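Local atomic coordinates of NADPH Quinone Oxidoreductase (Streptococcus mutans, PDB entry 4F8Y), a protein that probably catalyses the FAD-dependent reduction of quinones such as menadione, using NADPH as the electron donor. Residues A[79-84]-A[122-127]; A[6-11]-A[90-95]. One frame throughout, in Å; residues are numbered along the deposited sequence.

Interaction 1: residues A[79-84]-A[122-127]; sequences FIFPIW and AWIITT. With FAD (flavin-adenine dinucleotide), chain E.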
ATOM      1  N   PHE A  79      -5.983  -2.488  13.582  1.00 11.55           N
ATOM      2  CA  PHE A  79      -4.939  -2.755  12.592  1.00 12.83           C
ATOM      3  C   PHE A  79      -3.544  -2.556  13.196  1.00 14.19           C
ATOM      4  O   PHE A  79      -3.229  -1.476  13.697  1.00 12.59           O
ATOM      5  CB  PHE A  79      -5.107  -1.865  11.360  1.00 11.82           C
ATOM      6  CG  PHE A  79      -6.352  -2.153  10.557  1.00 12.13           C
ATOM      7  CD1 PHE A  79      -6.333  -3.079   9.523  1.00 14.16           C
ATOM      8  CD2 PHE A  79      -7.537  -1.496  10.832  1.00 12.87           C
ATOM      9  CE1 PHE A  79      -7.481  -3.339   8.777  1.00 14.07           C
ATOM     10  CE2 PHE A  79      -8.689  -1.756  10.091  1.00 12.50           C
ATOM     11  CZ  PHE A  79      -8.656  -2.676   9.065  1.00 12.36           C
ATOM     12  N   ILE A  80      -2.719  -3.602  13.149  1.00 13.12           N
ATOM     13  CA  ILE A  80      -1.341  -3.529  13.644  1.00 12.47           C
ATOM     14  C   ILE A  80      -0.335  -3.794  12.521  1.00 12.15           C
ATOM     15  O   ILE A  80      -0.304  -4.889  11.960  1.00 13.63           O
ATOM     16  CB  ILE A  80      -1.089  -4.553  14.785  1.00 14.43           C
ATOM     17  CG1 ILE A  80      -2.028  -4.292  15.967  1.00 12.98           C
ATOM     18  CG2 ILE A  80       0.386  -4.522  15.229  1.00 11.71           C
ATOM     19  CD1 ILE A  80      -2.007  -5.389  17.007  1.00 14.37           C
ATOM     20  N   PHE A  81       0.501  -2.807  12.203  1.00 12.12           N
ATOM     21  CA  PHE A  81       1.491  -2.978  11.134  1.00 15.15           C
ATOM     22  C   PHE A  81       2.685  -2.018  11.199  1.00 14.33           C
ATOM     23  O   PHE A  81       2.556  -0.905  11.723  1.00 13.27           O
ATOM     24  CB  PHE A  81       0.818  -2.904   9.744  1.00 14.87           C
ATOM     25  CG  PHE A  81       0.113  -1.598   9.462  1.00 13.05           C
ATOM     26  CD1 PHE A  81       0.788  -0.539   8.879  1.00 14.14           C
ATOM     27  CD2 PHE A  81      -1.232  -1.442   9.757  1.00 13.14           C
ATOM     28  CE1 PHE A  81       0.133   0.660   8.614  1.00 14.75           C
ATOM     29  CE2 PHE A  81      -1.890  -0.250   9.489  1.00 12.58           C
ATOM     30  CZ  PHE A  81      -1.206   0.803   8.919  1.00 12.85           C
ATOM     31  N   PRO A  82       3.851  -2.453  10.664  1.00 15.52           N
ATOM     32  CA  PRO A  82       4.980  -1.533  10.463  1.00 14.70           C
ATOM     33  C   PRO A  82       4.723  -0.662   9.243  1.00 14.79           C
ATOM     34  O   PRO A  82       4.102  -1.123   8.284  1.00 14.65           O
ATOM     35  CB  PRO A  82       6.168  -2.458  10.151  1.00 12.72           C
ATOM     36  CG  PRO A  82       5.622  -3.835   9.998  1.00 14.05           C
ATOM     37  CD  PRO A  82       4.122  -3.794  10.117  1.00 15.82           C
ATOM     38  N   ILE A  83       5.196   0.577   9.279  1.00 13.69           N
ATOM     39  CA  ILE A  83       5.205   1.409   8.091  1.00 13.95           C
ATOM     40  C   ILE A  83       6.291   0.903   7.136  1.00 15.51           C
ATOM     41  O   ILE A  83       7.468   0.865   7.504  1.00 16.25           O
ATOM     42  CB  ILE A  83       5.474   2.886   8.440  1.00 13.37           C
ATOM     43  CG1 ILE A  83       4.276   3.479   9.179  1.00 15.04           C
ATOM     44  CG2 ILE A  83       5.757   3.695   7.182  1.00 14.54           C
ATOM     45  CD1 ILE A  83       2.958   3.280   8.455  1.00 15.06           C
ATOM     46  N   TRP A  84       5.893   0.484   5.935  1.00 12.47           N
ATOM     47  CA  TRP A  84       6.855   0.181   4.868  1.00 14.16           C
ATOM     48  C   TRP A  84       6.638   1.142   3.697  1.00 15.09           C
ATOM     49  O   TRP A  84       5.548   1.201   3.113  1.00 13.03           O
ATOM     50  CB  TRP A  84       6.745  -1.273   4.371  1.00 13.94           C
ATOM     51  CG  TRP A  84       7.148  -2.337   5.363  1.00 15.33           C
ATOM     52  CD1 TRP A  84       7.789  -2.160   6.558  1.00 15.22           C
ATOM     53  CD2 TRP A  84       6.954  -3.747   5.216  1.00 14.57           C
ATOM     54  NE1 TRP A  84       7.991  -3.376   7.170  1.00 13.05           N
ATOM     55  CE2 TRP A  84       7.492  -4.365   6.366  1.00 15.86           C
ATOM     56  CE3 TRP A  84       6.375  -4.549   4.224  1.00 15.19           C
ATOM     57  CZ2 TRP A  84       7.460  -5.748   6.553  1.00 17.44           C
ATOM     58  CZ3 TRP A  84       6.351  -5.920   4.407  1.00 15.89           C
ATOM     59  CH2 TRP A  84       6.887  -6.506   5.564  1.00 15.71           C
ATOM     60  N   ALA A 122     -12.545   1.671  14.577  1.00 13.31           N
ATOM     61  CA  ALA A 122     -11.238   1.066  14.354  1.00 14.41           C
ATOM     62  C   ALA A 122     -10.119   1.719  15.147  1.00 12.93           C
ATOM     63  O   ALA A 122     -10.234   2.850  15.603  1.00 15.23           O
ATOM     64  CB  ALA A 122     -10.892   1.062  12.857  1.00 13.42           C
ATOM     65  N   TRP A 123      -9.032   0.978  15.296  1.00 12.34           N
ATOM     66  CA  TRP A 123      -7.827   1.476  15.927  1.00 12.86           C
ATOM     67  C   TRP A 123      -6.698   1.027  15.025  1.00 14.06           C
ATOM     68  O   TRP A 123      -6.625  -0.142  14.651  1.00 14.08           O
ATOM     69  CB  TRP A 123      -7.684   0.864  17.322  1.00 14.14           C
ATOM     70  CG  TRP A 123      -6.521   1.355  18.140  1.00 13.79           C
ATOM     71  CD1 TRP A 123      -5.835   2.526  17.990  1.00 14.61           C
ATOM     72  CD2 TRP A 123      -5.945   0.696  19.274  1.00 15.45           C
ATOM     73  NE1 TRP A 123      -4.848   2.621  18.946  1.00 13.95           N
ATOM     74  CE2 TRP A 123      -4.900   1.511  19.748  1.00 15.03           C
ATOM     75  CE3 TRP A 123      -6.210  -0.514  19.932  1.00 16.08           C
ATOM     76  CZ2 TRP A 123      -4.123   1.159  20.850  1.00 16.52           C
ATOM     77  CZ3 TRP A 123      -5.438  -0.864  21.015  1.00 14.09           C
ATOM     78  CH2 TRP A 123      -4.407  -0.030  21.466  1.00 14.69           C
ATOM     79  N   ILE A 124      -5.846   1.965  14.634  1.00 13.66           N
ATOM     80  CA  ILE A 124      -4.686   1.640  13.824  1.00 13.56           C
ATOM     81  C   ILE A 124      -3.444   1.841  14.681  1.00 13.92           C
ATOM     82  O   ILE A 124      -3.229   2.925  15.232  1.00 15.10           O
ATOM     83  CB  ILE A 124      -4.602   2.521  12.567  1.00 11.55           C
ATOM     84  CG1 ILE A 124      -5.812   2.281  11.663  1.00 11.35           C
ATOM     85  CG2 ILE A 124      -3.297   2.263  11.834  1.00 13.00           C
ATOM     86  CD1 ILE A 124      -6.070   3.391  10.679  1.00 11.54           C
ATOM     87  N   ILE A 125      -2.649   0.784  14.822  1.00 14.58           N
ATOM     88  CA  ILE A 125      -1.386   0.875  15.549  1.00 16.19           C
ATOM     89  C   ILE A 125      -0.197   0.727  14.597  1.00 13.11           C
ATOM     90  O   ILE A 125       0.007  -0.329  13.999  1.00 11.82           O
ATOM     91  CB  ILE A 125      -1.286  -0.145  16.711  1.00 15.42           C
ATOM     92  CG1 ILE A 125      -2.549  -0.108  17.571  1.00 13.99           C
ATOM     93  CG2 ILE A 125      -0.073   0.170  17.578  1.00 14.14           C
ATOM     94  CD1 ILE A 125      -2.695  -1.303  18.483  1.00 14.43           C
ATOM     95  N   THR A 126       0.570   1.803  14.467  1.00 13.85           N
ATOM     96  CA  THR A 126       1.693   1.845  13.543  1.00 16.67           C
ATOM     97  C   THR A 126       3.033   1.923  14.273  1.00 17.02           C
ATOM     98  O   THR A 126       3.127   2.454  15.382  1.00 16.24           O
ATOM     99  CB  THR A 126       1.596   3.054  12.566  1.00 17.32           C
ATOM    100  OG1 THR A 126       0.954   4.151  13.221  1.00 19.65           O
ATOM    101  CG2 THR A 126       0.798   2.703  11.336  1.00 17.00           C
ATOM    102  N   THR A 127       4.061   1.379  13.632  1.00 17.70           N
ATOM    103  CA  THR A 127       5.441   1.550  14.063  1.00 16.17           C
ATOM    104  C   THR A 127       6.260   2.116  12.887  1.00 16.22           C
ATOM    105  O   THR A 127       6.002   1.794  11.733  1.00 15.96           O
ATOM    106  CB  THR A 127       6.037   0.213  14.587  1.00 14.75           C
ATOM    107  OG1 THR A 127       5.960  -0.801  13.574  1.00 13.03           O
ATOM    108  CG2 THR A 127       5.271  -0.259  15.806  1.00 14.78           C
TER
HETATM  109  PA  FAD E 201      11.789  -5.188  14.950  1.00 16.96           P
HETATM  110  O1A FAD E 201      13.064  -5.133  13.913  1.00 21.09           O
HETATM  111  O2A FAD E 201      11.208  -6.527  14.951  1.00 17.98           O
HETATM  112  O5B FAD E 201      12.272  -4.772  16.453  1.00 23.89           O
HETATM  113  C5B FAD E 201      12.667  -3.447  16.685  1.00 24.47           C
HETATM  114  C4B FAD E 201      13.319  -3.242  18.043  1.00 23.72           C
HETATM  115  O4B FAD E 201      12.488  -3.537  19.215  1.00 22.02           O
HETATM  116  C3B FAD E 201      14.610  -4.114  18.322  1.00 24.43           C
HETATM  117  O3B FAD E 201      15.787  -3.483  18.736  1.00 28.63           O
HETATM  118  C2B FAD E 201      14.062  -5.263  19.148  1.00 24.44           C
HETATM  119  O2B FAD E 201      14.982  -6.140  19.737  1.00 29.53           O
HETATM  120  C1B FAD E 201      13.118  -4.509  19.999  1.00 23.76           C
HETATM  121  N9A FAD E 201      12.144  -5.312  20.733  1.00 22.60           N
HETATM  122  C8A FAD E 201      11.560  -6.450  20.348  1.00 22.03           C
HETATM  123  N7A FAD E 201      10.691  -6.846  21.350  1.00 21.59           N
HETATM  124  C5A FAD E 201      10.757  -5.914  22.359  1.00 22.01           C
HETATM  125  C6A FAD E 201      10.118  -5.813  23.571  1.00 24.26           C
HETATM  126  N6A FAD E 201       9.162  -6.833  23.974  1.00 22.91           N
HETATM  127  N1A FAD E 201      10.377  -4.783  24.384  1.00 25.32           N
HETATM  128  C2A FAD E 201      11.272  -3.831  24.020  1.00 22.30           C
HETATM  129  N3A FAD E 201      11.903  -3.934  22.819  1.00 23.75           N
HETATM  130  C4A FAD E 201      11.642  -4.971  21.998  1.00 21.62           C
HETATM  131  N1  FAD E 201      10.179   3.466   8.725  1.00 18.32           N
HETATM  132  C2  FAD E 201      10.231   4.972   8.426  1.00 19.09           C
HETATM  133  O2  FAD E 201       9.902   5.810   9.484  1.00 20.35           O
HETATM  134  N3  FAD E 201       9.483   5.302   7.106  1.00 20.98           N
HETATM  135  C4  FAD E 201       9.596   4.359   5.832  1.00 17.89           C
HETATM  136  O4  FAD E 201       8.566   4.540   4.919  1.00 17.79           O
HETATM  137  C4X FAD E 201       9.821   2.871   6.180  1.00 18.53           C
HETATM  138  N5  FAD E 201       9.905   1.845   5.145  1.00 15.72           N
HETATM  139  C5X FAD E 201      10.349   0.497   5.443  1.00 18.10           C
HETATM  140  C6  FAD E 201      10.307  -0.449   4.389  1.00 17.20           C
HETATM  141  C7  FAD E 201      10.706  -1.734   4.626  1.00 17.16           C
HETATM  142  C7M FAD E 201      10.650  -2.761   3.498  1.00 15.51           C
HETATM  143  C8  FAD E 201      11.139  -2.090   5.856  1.00 18.19           C
HETATM  144  C8M FAD E 201      11.581  -3.525   6.127  1.00 18.61           C
HETATM  145  C9  FAD E 201      11.179  -1.171   6.872  1.00 18.25           C
HETATM  146  C9A FAD E 201      10.770   0.159   6.635  1.00 19.01           C
HETATM  147  N10 FAD E 201      10.815   1.102   7.729  1.00 17.52           N
HETATM  148  C10 FAD E 201      10.379   2.496   7.574  1.00 17.92           C
HETATM  149  C1' FAD E 201      11.118   0.644   9.068  1.00 19.69           C
HETATM  150  C2' FAD E 201       9.968   0.025   9.862  1.00 18.50           C
HETATM  151  O2' FAD E 201       8.810   0.814   9.991  1.00 13.93           O
HETATM  152  C3' FAD E 201      10.447  -0.589  11.162  1.00 17.69           C
HETATM  153  O3' FAD E 201      11.458  -1.539  10.987  1.00 17.56           O
HETATM  154  C4' FAD E 201       9.275  -1.136  11.954  1.00 16.96           C
HETATM  155  O4' FAD E 201       8.182  -0.278  12.029  1.00 16.77           O
HETATM  156  C5' FAD E 201       9.663  -1.652  13.320  1.00 18.05           C
HETATM  157  O5' FAD E 201       8.762  -2.593  13.799  1.00 18.41           O
HETATM  158  P   FAD E 201       9.285  -4.145  13.752  1.00 18.57           P
HETATM  159  O1P FAD E 201       8.163  -5.096  14.490  1.00 15.67           O
HETATM  160  O2P FAD E 201       9.517  -4.550  12.367  1.00 17.02           O
HETATM  161  O3P FAD E 201      10.725  -4.001  14.545  1.00 21.61           O

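Interaction 2: residues A[6-11]-A[90-95]; sequences VYTHPN and AILKGF. With FAD (flavin-adenine dinucleotide), chain E.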
ATOM      1  N   VAL A   6      -6.517  -7.183  12.793  1.00 12.36           N
ATOM      2  CA  VAL A   6      -5.786  -7.562  11.585  1.00 12.82           C
ATOM      3  C   VAL A   6      -4.302  -7.237  11.793  1.00 12.18           C
ATOM      4  O   VAL A   6      -3.927  -6.074  11.922  1.00 11.15           O
ATOM      5  CB  VAL A   6      -6.334  -6.862  10.323  1.00 12.13           C
ATOM      6  CG1 VAL A   6      -5.648  -7.397   9.081  1.00 12.49           C
ATOM      7  CG2 VAL A   6      -7.832  -7.067  10.222  1.00 13.10           C
ATOM      8  N   TYR A   7      -3.475  -8.280  11.835  1.00 11.03           N
ATOM      9  CA  TYR A   7      -2.066  -8.156  12.206  1.00 12.23           C
ATOM     10  C   TYR A   7      -1.131  -8.478  11.025  1.00 12.28           C
ATOM     11  O   TYR A   7      -1.315  -9.471  10.308  1.00 12.11           O
ATOM     12  CB  TYR A   7      -1.772  -9.048  13.424  1.00 12.73           C
ATOM     13  CG  TYR A   7      -0.310  -9.385  13.649  1.00 12.06           C
ATOM     14  CD1 TYR A   7       0.524  -8.523  14.352  1.00 13.21           C
ATOM     15  CD2 TYR A   7       0.230 -10.578  13.174  1.00 12.01           C
ATOM     16  CE1 TYR A   7       1.864  -8.836  14.565  1.00 13.30           C
ATOM     17  CE2 TYR A   7       1.563 -10.895  13.376  1.00 12.18           C
ATOM     18  CZ  TYR A   7       2.373 -10.022  14.076  1.00 12.50           C
ATOM     19  OH  TYR A   7       3.699 -10.335  14.276  1.00 14.45           O
ATOM     20  N   THR A   8      -0.130  -7.626  10.836  1.00 11.34           N
ATOM     21  CA  THR A   8       0.711  -7.682   9.655  1.00 12.13           C
ATOM     22  C   THR A   8       2.185  -7.568  10.026  1.00 11.98           C
ATOM     23  O   THR A   8       2.688  -6.474  10.267  1.00 12.27           O
ATOM     24  CB  THR A   8       0.349  -6.542   8.663  1.00 10.73           C
ATOM     25  OG1 THR A   8      -1.043  -6.616   8.325  1.00 12.75           O
ATOM     26  CG2 THR A   8       1.184  -6.637   7.382  1.00 12.29           C
ATOM     27  N   HIS A   9       2.867  -8.705  10.082  1.00 11.53           N
ATOM     28  CA  HIS A   9       4.314  -8.712  10.191  1.00 11.58           C
ATOM     29  C   HIS A   9       4.854 -10.094   9.893  1.00 13.22           C
ATOM     30  O   HIS A   9       4.309 -11.082  10.363  1.00 14.60           O
ATOM     31  CB  HIS A   9       4.778  -8.249  11.569  1.00 13.68           C
ATOM     32  CG  HIS A   9       6.160  -7.674  11.563  1.00 15.03           C
ATOM     33  ND1 HIS A   9       7.286  -8.449  11.383  1.00 17.97           N
ATOM     34  CD2 HIS A   9       6.595  -6.398  11.674  1.00 15.45           C
ATOM     35  CE1 HIS A   9       8.356  -7.675  11.399  1.00 16.71           C
ATOM     36  NE2 HIS A   9       7.965  -6.427  11.577  1.00 17.51           N
ATOM     37  N   PRO A  10       5.926 -10.173   9.095  1.00 14.96           N
ATOM     38  CA  PRO A  10       6.435 -11.489   8.699  1.00 16.20           C
ATOM     39  C   PRO A  10       7.185 -12.203   9.827  1.00 18.43           C
ATOM     40  O   PRO A  10       7.397 -13.414   9.729  1.00 19.68           O
ATOM     41  CB  PRO A  10       7.389 -11.151   7.545  1.00 14.21           C
ATOM     42  CG  PRO A  10       7.805  -9.748   7.815  1.00 15.72           C
ATOM     43  CD  PRO A  10       6.553  -9.094   8.311  1.00 15.47           C
ATOM     44  N   ASN A  11       7.562 -11.464  10.871  1.00 17.28           N
ATOM     45  CA  ASN A  11       8.406 -11.978  11.955  1.00 17.64           C
ATOM     46  C   ASN A  11       7.647 -12.227  13.260  1.00 18.64           C
ATOM     47  O   ASN A  11       7.245 -11.279  13.943  1.00 18.27           O
ATOM     48  CB  ASN A  11       9.560 -11.008  12.211  1.00 18.20           C
ATOM     49  CG  ASN A  11      10.629 -11.589  13.118  1.00 18.15           C
ATOM     50  OD1 ASN A  11      10.646 -12.790  13.398  1.00 18.40           O
ATOM     51  ND2 ASN A  11      11.537 -10.737  13.570  1.00 16.58           N
ATOM     52  N   ALA A  90       2.697  -4.530   1.590  1.00 12.05           N
ATOM     53  CA  ALA A  90       1.976  -5.014   0.423  1.00 12.19           C
ATOM     54  C   ALA A  90       0.836  -5.983   0.759  1.00 13.45           C
ATOM     55  O   ALA A  90      -0.243  -5.883   0.166  1.00 11.63           O
ATOM     56  CB  ALA A  90       2.937  -5.651  -0.573  1.00 11.12           C
ATOM     57  N   ILE A  91       1.073  -6.918   1.689  1.00 12.35           N
ATOM     58  CA  ILE A  91       0.081  -7.957   2.005  1.00 10.59           C
ATOM     59  C   ILE A  91      -1.178  -7.386   2.660  1.00 11.36           C
ATOM     60  O   ILE A  91      -2.282  -7.885   2.440  1.00 11.08           O
ATOM     61  CB  ILE A  91       0.669  -9.087   2.888  1.00 10.70           C
ATOM     62  CG1 ILE A  91      -0.221 -10.339   2.829  1.00 10.34           C
ATOM     63  CG2 ILE A  91       0.845  -8.608   4.317  1.00 11.69           C
ATOM     64  CD1 ILE A  91       0.398 -11.577   3.466  1.00  9.83           C
ATOM     65  N   LEU A  92      -1.011  -6.338   3.465  1.00 12.33           N
ATOM     66  CA  LEU A  92      -2.157  -5.654   4.068  1.00 12.00           C
ATOM     67  C   LEU A  92      -2.846  -4.733   3.058  1.00 12.26           C
ATOM     68  O   LEU A  92      -4.078  -4.622   3.063  1.00 11.28           O
ATOM     69  CB  LEU A  92      -1.760  -4.861   5.319  1.00 11.39           C
ATOM     70  CG  LEU A  92      -2.894  -4.006   5.904  1.00 10.36           C
ATOM     71  CD1 LEU A  92      -3.966  -4.878   6.546  1.00 11.31           C
ATOM     72  CD2 LEU A  92      -2.373  -2.968   6.892  1.00 11.37           C
ATOM     73  N   LYS A  93      -2.058  -4.066   2.205  1.00 10.94           N
ATOM     74  CA  LYS A  93      -2.622  -3.253   1.122  1.00 10.56           C
ATOM     75  C   LYS A  93      -3.520  -4.106   0.210  1.00 10.95           C
ATOM     76  O   LYS A  93      -4.585  -3.669  -0.218  1.00 11.67           O
ATOM     77  CB  LYS A  93      -1.516  -2.563   0.325  1.00 10.94           C
ATOM     78  CG  LYS A  93      -1.990  -1.771  -0.893  1.00 11.20           C
ATOM     79  CD  LYS A  93      -3.171  -0.868  -0.563  1.00 10.71           C
ATOM     80  CE  LYS A  93      -3.403   0.166  -1.649  1.00 11.69           C
ATOM     81  NZ  LYS A  93      -3.757  -0.441  -2.963  1.00 11.12           N
ATOM     82  N   GLY A  94      -3.093  -5.333  -0.064  1.00 10.98           N
ATOM     83  CA  GLY A  94      -3.894  -6.269  -0.826  1.00 11.41           C
ATOM     84  C   GLY A  94      -5.100  -6.784  -0.060  1.00 12.13           C
ATOM     85  O   GLY A  94      -6.108  -7.156  -0.669  1.00 13.85           O
ATOM     86  N   PHE A  95      -5.006  -6.810   1.266  1.00 11.86           N
ATOM     87  CA  PHE A  95      -6.162  -7.148   2.108  1.00 13.16           C
ATOM     88  C   PHE A  95      -7.320  -6.169   1.850  1.00 13.07           C
ATOM     89  O   PHE A  95      -8.471  -6.571   1.663  1.00 11.93           O
ATOM     90  CB  PHE A  95      -5.770  -7.168   3.599  1.00 13.05           C
ATOM     91  CG  PHE A  95      -6.941  -7.350   4.536  1.00 12.03           C
ATOM     92  CD1 PHE A  95      -7.551  -8.592   4.676  1.00 11.27           C
ATOM     93  CD2 PHE A  95      -7.432  -6.274   5.271  1.00 11.52           C
ATOM     94  CE1 PHE A  95      -8.630  -8.763   5.531  1.00 12.11           C
ATOM     95  CE2 PHE A  95      -8.517  -6.429   6.124  1.00 12.00           C
ATOM     96  CZ  PHE A  95      -9.117  -7.678   6.255  1.00 11.25           C
TER
HETATM   97  PA  FAD E 201      11.789  -5.188  14.950  1.00 16.96           P
HETATM   98  O1A FAD E 201      13.064  -5.133  13.913  1.00 21.09           O
HETATM   99  O2A FAD E 201      11.208  -6.527  14.951  1.00 17.98           O
HETATM  100  O5B FAD E 201      12.272  -4.772  16.453  1.00 23.89           O
HETATM  101  C5B FAD E 201      12.667  -3.447  16.685  1.00 24.47           C
HETATM  102  C4B FAD E 201      13.319  -3.242  18.043  1.00 23.72           C
HETATM  103  O4B FAD E 201      12.488  -3.537  19.215  1.00 22.02           O
HETATM  104  C3B FAD E 201      14.610  -4.114  18.322  1.00 24.43           C
HETATM  105  O3B FAD E 201      15.787  -3.483  18.736  1.00 28.63           O
HETATM  106  C2B FAD E 201      14.062  -5.263  19.148  1.00 24.44           C
HETATM  107  O2B FAD E 201      14.982  -6.140  19.737  1.00 29.53           O
HETATM  108  C1B FAD E 201      13.118  -4.509  19.999  1.00 23.76           C
HETATM  109  N9A FAD E 201      12.144  -5.312  20.733  1.00 22.60           N
HETATM  110  C8A FAD E 201      11.560  -6.450  20.348  1.00 22.03           C
HETATM  111  N7A FAD E 201      10.691  -6.846  21.350  1.00 21.59           N
HETATM  112  C5A FAD E 201      10.757  -5.914  22.359  1.00 22.01           C
HETATM  113  C6A FAD E 201      10.118  -5.813  23.571  1.00 24.26           C
HETATM  114  N6A FAD E 201       9.162  -6.833  23.974  1.00 22.91           N
HETATM  115  N1A FAD E 201      10.377  -4.783  24.384  1.00 25.32           N
HETATM  116  C2A FAD E 201      11.272  -3.831  24.020  1.00 22.30           C
HETATM  117  N3A FAD E 201      11.903  -3.934  22.819  1.00 23.75           N
HETATM  118  C4A FAD E 201      11.642  -4.971  21.998  1.00 21.62           C
HETATM  119  N1  FAD E 201      10.179   3.466   8.725  1.00 18.32           N
HETATM  120  C2  FAD E 201      10.231   4.972   8.426  1.00 19.09           C
HETATM  121  O2  FAD E 201       9.902   5.810   9.484  1.00 20.35           O
HETATM  122  N3  FAD E 201       9.483   5.302   7.106  1.00 20.98           N
HETATM  123  C4  FAD E 201       9.596   4.359   5.832  1.00 17.89           C
HETATM  124  O4  FAD E 201       8.566   4.540   4.919  1.00 17.79           O
HETATM  125  C4X FAD E 201       9.821   2.871   6.180  1.00 18.53           C
HETATM  126  N5  FAD E 201       9.905   1.845   5.145  1.00 15.72           N
HETATM  127  C5X FAD E 201      10.349   0.497   5.443  1.00 18.10           C
HETATM  128  C6  FAD E 201      10.307  -0.449   4.389  1.00 17.20           C
HETATM  129  C7  FAD E 201      10.706  -1.734   4.626  1.00 17.16           C
HETATM  130  C7M FAD E 201      10.650  -2.761   3.498  1.00 15.51           C
HETATM  131  C8  FAD E 201      11.139  -2.090   5.856  1.00 18.19           C
HETATM  132  C8M FAD E 201      11.581  -3.525   6.127  1.00 18.61           C
HETATM  133  C9  FAD E 201      11.179  -1.171   6.872  1.00 18.25           C
HETATM  134  C9A FAD E 201      10.770   0.159   6.635  1.00 19.01           C
HETATM  135  N10 FAD E 201      10.815   1.102   7.729  1.00 17.52           N
HETATM  136  C10 FAD E 201      10.379   2.496   7.574  1.00 17.92           C
HETATM  137  C1' FAD E 201      11.118   0.644   9.068  1.00 19.69           C
HETATM  138  C2' FAD E 201       9.968   0.025   9.862  1.00 18.50           C
HETATM  139  O2' FAD E 201       8.810   0.814   9.991  1.00 13.93           O
HETATM  140  C3' FAD E 201      10.447  -0.589  11.162  1.00 17.69           C
HETATM  141  O3' FAD E 201      11.458  -1.539  10.987  1.00 17.56           O
HETATM  142  C4' FAD E 201       9.275  -1.136  11.954  1.00 16.96           C
HETATM  143  O4' FAD E 201       8.182  -0.278  12.029  1.00 16.77           O
HETATM  144  C5' FAD E 201       9.663  -1.652  13.320  1.00 18.05           C
HETATM  145  O5' FAD E 201       8.762  -2.593  13.799  1.00 18.41           O
HETATM  146  P   FAD E 201       9.285  -4.145  13.752  1.00 18.57           P
HETATM  147  O1P FAD E 201       8.163  -5.096  14.490  1.00 15.67           O
HETATM  148  O2P FAD E 201       9.517  -4.550  12.367  1.00 17.02           O
HETATM  149  O3P FAD E 201      10.725  -4.001  14.545  1.00 21.61           O

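Interaction 1: residues A[79-84]-A[122-127]
F81 and T126 leave the sheet together, one beside the other, on one face of two parallel strands. F81 CE1 meets T126 CG2 at 3.5 Å. The CG of F81 sits between its backbone N and its carbonyl carbon (chi1 60°), and this leans the ring toward strand 120-127. Across CZ, F81 CE2 lies 3.7 Å from I124 CG2. I83 adds a second partner for the T126 methyl, with I83 CD1 3.6 Å from T126 CG2, the two side chains crossing at a slant. L145 of helix 143-150 packs on F81 and I124. On the opposite face I80 CG1 lies 4.0 Å from I125 CD1, and helix 15-26 covers both residues. The backbones are paired from F79 to I83, closing with I83 N to T127 O at 2.9 Å. At this end FAD takes over. T127 OG1 and FAD O4' share a hydrogen bond of 2.8 Å, and N16 also bonds T127 OG1. FAD O2' donates to I83 O at 2.8 Å, and FAD C8 lies over one face of the W84 indole. The chemistry thus changes along the strands: an apolar core passes into polar groups that fix the ribityl chain of the cofactor.

Interaction 2: residues A[6-11]-A[90-95]
H9 NE2 donates a hydrogen bond of 2.6 Å to FAD O2P, while the neighbouring T8 turns its side chain the other way, onto helix 90-95. The ring of H9 is held at both nitrogens. N11 N donates to H9 ND1 at 3.1 Å and lies only 3° out of the ring plane. The phosphate oxygen also meets the ring edge. The two bonds fix the rotation of the imidazole and leave NE2 as the donor toward the diphosphate.

The contact with the helix is van der Waals; no hydrogen bond crosses it. T8 and L92 meet at about a right angle. T8 OG1 touches L92 CB at 3.6 Å and faces further carbons of the same leucine. T8 CG2 reaches I91 CG2 at 3.7 Å as the two side chains pass in opposite senses. L92 CG is anti to the backbone N (chi1 174°), which extends the side chain toward the strand. There L92 CD1 meets V6 CG1 at 3.9 Å. The same V6 methyl lies 4.2 Å above one face of the F95 ring, toward its rim. K93 NZ bonds W84 O and M88 O of the second subunit, and A90 N bonds D97 OD2 of that subunit.

Strand 2-7 runs between strands 32-37 and 76-82. Helix 90-99 covers the sheet face that carries V6, and L92 also packs on F81 of strand 76-82. Y7 points to the other face, against helix 15-26.

The centres of interaction 1 and interaction 2 are about 10 Å apart in one flavodoxin-like domain. Both use its five-stranded parallel sheet, of strand order 2-1-3-4-5. Strand 76-82 lies between strands 2-7 and 120-127, so it joins the two contacts; T8 N and I80 O are probably hydrogen-bonded. Along the chain the segments alternate: 6-11, 79-84, 90-95, 122-127. Helix 90-99 follows strand 76-82 and returns to pack on strand 2-7. Both contacts reach FAD at the C-terminal ends of the strands. The 6-11 segment binds the diphosphate, and interaction 1 binds the ribityl chain and meets the flavin.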